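Long-range contact in mandelate racemase/muconate lactonizing protein (Thermobispora bispora, PDB 3VC5), which probably catalyses the magnesium-dependent dehydration of D-glucarate to 5-dehydro-4-deoxy-D-glucarate, as a member of the mandelate racemase/muconate lactonizing enzyme family: residues P49-T54 against S339-G344. Numbering follows the deposited sequence.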
ATOM      1  N   PRO A  49     -17.117  -5.229 -33.469  1.00 25.83           N
ATOM      2  CA  PRO A  49     -17.098  -3.870 -34.034  1.00 24.48           C
ATOM      3  C   PRO A  49     -17.432  -2.752 -33.028  1.00 23.80           C
ATOM      4  O   PRO A  49     -17.149  -1.562 -33.289  1.00 25.18           O
ATOM      5  CB  PRO A  49     -18.183  -3.914 -35.136  1.00 29.02           C
ATOM      6  CG  PRO A  49     -18.544  -5.326 -35.320  1.00 31.89           C
ATOM      7  CD  PRO A  49     -18.103  -6.117 -34.111  1.00 27.17           C
ATOM      8  N   TRP A  50     -18.063  -3.127 -31.925  1.00 26.79           N
ATOM      9  CA  TRP A  50     -18.341  -2.199 -30.819  1.00 23.43           C
ATOM     10  C   TRP A  50     -17.673  -2.712 -29.556  1.00 23.92           C
ATOM     11  O   TRP A  50     -17.797  -3.909 -29.234  1.00 26.26           O
ATOM     12  CB  TRP A  50     -19.841  -2.091 -30.551  1.00 26.50           C
ATOM     13  CG  TRP A  50     -20.626  -1.574 -31.711  1.00 26.27           C
ATOM     14  CD1 TRP A  50     -21.361  -2.317 -32.617  1.00 29.92           C
ATOM     15  CD2 TRP A  50     -20.755  -0.200 -32.125  1.00 27.47           C
ATOM     16  NE1 TRP A  50     -21.951  -1.478 -33.545  1.00 29.42           N
ATOM     17  CE2 TRP A  50     -21.589  -0.182 -33.268  1.00 28.88           C
ATOM     18  CE3 TRP A  50     -20.253   1.014 -31.635  1.00 28.63           C
ATOM     19  CZ2 TRP A  50     -21.919   1.002 -33.933  1.00 32.84           C
ATOM     20  CZ3 TRP A  50     -20.581   2.185 -32.288  1.00 29.53           C
ATOM     21  CH2 TRP A  50     -21.420   2.172 -33.429  1.00 34.84           C
ATOM     22  N   ALA A  51     -16.991  -1.814 -28.841  1.00 24.39           N
ATOM     23  CA  ALA A  51     -16.489  -2.087 -27.500  1.00 21.07           C
ATOM     24  C   ALA A  51     -17.435  -1.373 -26.522  1.00 24.51           C
ATOM     25  O   ALA A  51     -17.965  -0.304 -26.831  1.00 25.30           O
ATOM     26  CB  ALA A  51     -15.056  -1.580 -27.338  1.00 23.37           C
ATOM     27  N   LEU A  52     -17.675  -1.990 -25.365  1.00 21.06           N
ATOM     28  CA  LEU A  52     -18.619  -1.463 -24.374  1.00 20.27           C
ATOM     29  C   LEU A  52     -17.843  -0.910 -23.164  1.00 22.65           C
ATOM     30  O   LEU A  52     -16.806  -1.461 -22.768  1.00 25.02           O
ATOM     31  CB  LEU A  52     -19.488  -2.619 -23.876  1.00 23.30           C
ATOM     32  CG  LEU A  52     -20.211  -3.442 -24.959  1.00 23.25           C
ATOM     33  CD1 LEU A  52     -21.044  -4.561 -24.344  1.00 28.12           C
ATOM     34  CD2 LEU A  52     -21.074  -2.552 -25.863  1.00 28.20           C
ATOM     35  N   ARG A  53     -18.401   0.116 -22.533  1.00 22.63           N
ATOM     36  CA  ARG A  53     -17.888   0.650 -21.265  1.00 21.11           C
ATOM     37  C   ARG A  53     -19.073   1.151 -20.465  1.00 21.04           C
ATOM     38  O   ARG A  53     -20.171   1.349 -21.023  1.00 22.85           O
ATOM     39  CB  ARG A  53     -16.891   1.814 -21.462  1.00 23.55           C
ATOM     40  CG  ARG A  53     -15.607   1.453 -22.208  1.00 26.57           C
ATOM     41  CD  ARG A  53     -14.715   0.485 -21.451  1.00 22.89           C
ATOM     42  NE  ARG A  53     -13.754   1.154 -20.564  1.00 20.80           N
ATOM     43  CZ  ARG A  53     -12.856   0.485 -19.837  1.00 20.86           C
ATOM     44  NH1 ARG A  53     -12.828  -0.843 -19.911  1.00 22.25           N
ATOM     45  NH2 ARG A  53     -12.009   1.126 -19.018  1.00 21.98           N
ATOM     46  N   THR A  54     -18.834   1.421 -19.185  1.00 21.35           N
ATOM     47  CA  THR A  54     -19.843   2.053 -18.349  1.00 20.93           C
ATOM     48  C   THR A  54     -19.189   3.294 -17.769  1.00 24.64           C
ATOM     49  O   THR A  54     -18.072   3.241 -17.200  1.00 23.19           O
ATOM     50  CB  THR A  54     -20.284   1.131 -17.180  1.00 21.61           C
ATOM     51  OG1 THR A  54     -20.816  -0.073 -17.719  1.00 23.05           O
ATOM     52  CG2 THR A  54     -21.365   1.821 -16.339  1.00 23.52           C
ATOM     53  N   SER A 339      -4.010  -2.758 -20.303  1.00 21.45           N
ATOM     54  CA  SER A 339      -5.076  -1.936 -20.853  1.00 19.83           C
ATOM     55  C   SER A 339      -6.205  -2.831 -21.425  1.00 20.21           C
ATOM     56  O   SER A 339      -5.931  -3.939 -21.926  1.00 21.96           O
ATOM     57  CB  SER A 339      -4.492  -1.008 -21.938  1.00 21.39           C
ATOM     58  OG  SER A 339      -5.523  -0.315 -22.607  1.00 23.49           O
ATOM     59  N   ASN A 340      -7.454  -2.348 -21.367  1.00 20.48           N
ATOM     60  CA  ASN A 340      -8.529  -2.825 -22.251  1.00 20.80           C
ATOM     61  C   ASN A 340      -9.049  -1.595 -23.025  1.00 19.35           C
ATOM     62  O   ASN A 340      -8.833  -0.437 -22.579  1.00 21.70           O
ATOM     63  CB  ASN A 340      -9.703  -3.414 -21.477  1.00 20.75           C
ATOM     64  CG  ASN A 340      -9.456  -4.824 -20.994  1.00 22.53           C
ATOM     65  OD1 ASN A 340      -9.391  -5.048 -19.789  1.00 23.15           O
ATOM     66  ND2 ASN A 340      -9.345  -5.781 -21.912  1.00 24.44           N
ATOM     67  N   SER A 341      -9.742  -1.816 -24.144  1.00 21.10           N
ATOM     68  CA  SER A 341     -10.285  -0.687 -24.927  1.00 21.03           C
ATOM     69  C   SER A 341     -10.941   0.293 -23.979  1.00 20.35           C
ATOM     70  O   SER A 341     -11.824  -0.113 -23.201  1.00 22.45           O
ATOM     71  CB  SER A 341     -11.361  -1.222 -25.858  1.00 22.48           C
ATOM     72  OG  SER A 341     -10.802  -2.234 -26.687  1.00 23.37           O
ATOM     73  N   HIS A 342     -10.582   1.577 -24.064  1.00 19.39           N
ATOM     74  CA  HIS A 342     -11.017   2.503 -23.011  1.00 18.64           C
ATOM     75  C   HIS A 342     -11.025   3.943 -23.505  1.00 18.49           C
ATOM     76  O   HIS A 342     -10.503   4.267 -24.588  1.00 24.48           O
ATOM     77  CB  HIS A 342     -10.071   2.392 -21.778  1.00 19.88           C
ATOM     78  CG  HIS A 342      -8.683   2.912 -22.028  1.00 19.58           C
ATOM     79  ND1 HIS A 342      -8.398   4.264 -22.021  1.00 22.67           N
ATOM     80  CD2 HIS A 342      -7.527   2.286 -22.388  1.00 19.09           C
ATOM     81  CE1 HIS A 342      -7.113   4.445 -22.302  1.00 25.21           C
ATOM     82  NE2 HIS A 342      -6.562   3.262 -22.534  1.00 22.14           N
ATOM     83  N   LEU A 343     -11.641   4.812 -22.710  1.00 18.51           N
ATOM     84  CA  LEU A 343     -11.787   6.218 -23.072  1.00 19.38           C
ATOM     85  C   LEU A 343     -10.943   7.119 -22.156  1.00 22.21           C
ATOM     86  O   LEU A 343     -10.003   6.645 -21.475  1.00 22.22           O
ATOM     87  CB  LEU A 343     -13.281   6.582 -23.038  1.00 19.79           C
ATOM     88  CG  LEU A 343     -14.148   5.708 -23.939  1.00 20.55           C
ATOM     89  CD1 LEU A 343     -15.606   6.139 -23.769  1.00 23.12           C
ATOM     90  CD2 LEU A 343     -13.711   5.848 -25.405  1.00 24.37           C
ATOM     91  N   GLY A 344     -11.224   8.419 -22.167  1.00 20.88           N
ATOM     92  CA  GLY A 344     -10.332   9.376 -21.538  1.00 22.07           C
ATOM     93  C   GLY A 344     -10.417   9.441 -20.011  1.00 21.35           C
ATOM     94  O   GLY A 344      -9.493   9.913 -19.357  1.00 23.22           O
TER
HETATM   95  O   HOH W   1     -13.088  -2.709 -22.211  1.00 38.36           O
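The carbonyl oxygen of S341 meets R53 in two ways: a water donates to S341 O at 3.1 Å and accepts a weak hydrogen bond from R53 NH1, while the guanidinium lies against the same oxygen. S341 O sits 3.2 Å above the guanidinium plane, toward its rim, so this approach is face-on and no direct hydrogen bond joins the two segments. On that same face H342 CB packs 3.6 Å from R53 NH2. The bend at chi2 (-66°) brings R53 CD to 3.4 Å from S341 O, and that at chi3 (-89°) turns the guanidinium over this oxygen. A51 CB meets S341 CB at 4.0 Å. The imidazole of H342 leads away from the strand; ND1 donates to L343 O at 2.9 Å in the ring plane, and NE2 is hydrogen-bonded to T366 OG1. E69 forms a salt bridge with R53 NE and accepts from L343 N, while R53 NH2 hydrogen-bonds S346 OG. A leucine in place of R53 would probably leave E69 without its cationic mate and S346 without this partner. The arrangement joins the three-stranded N-terminal sheet to the barrel loop after strand 334-337, beside the predicted proton acceptor H338, a domain interface typical of the enolase superfamily.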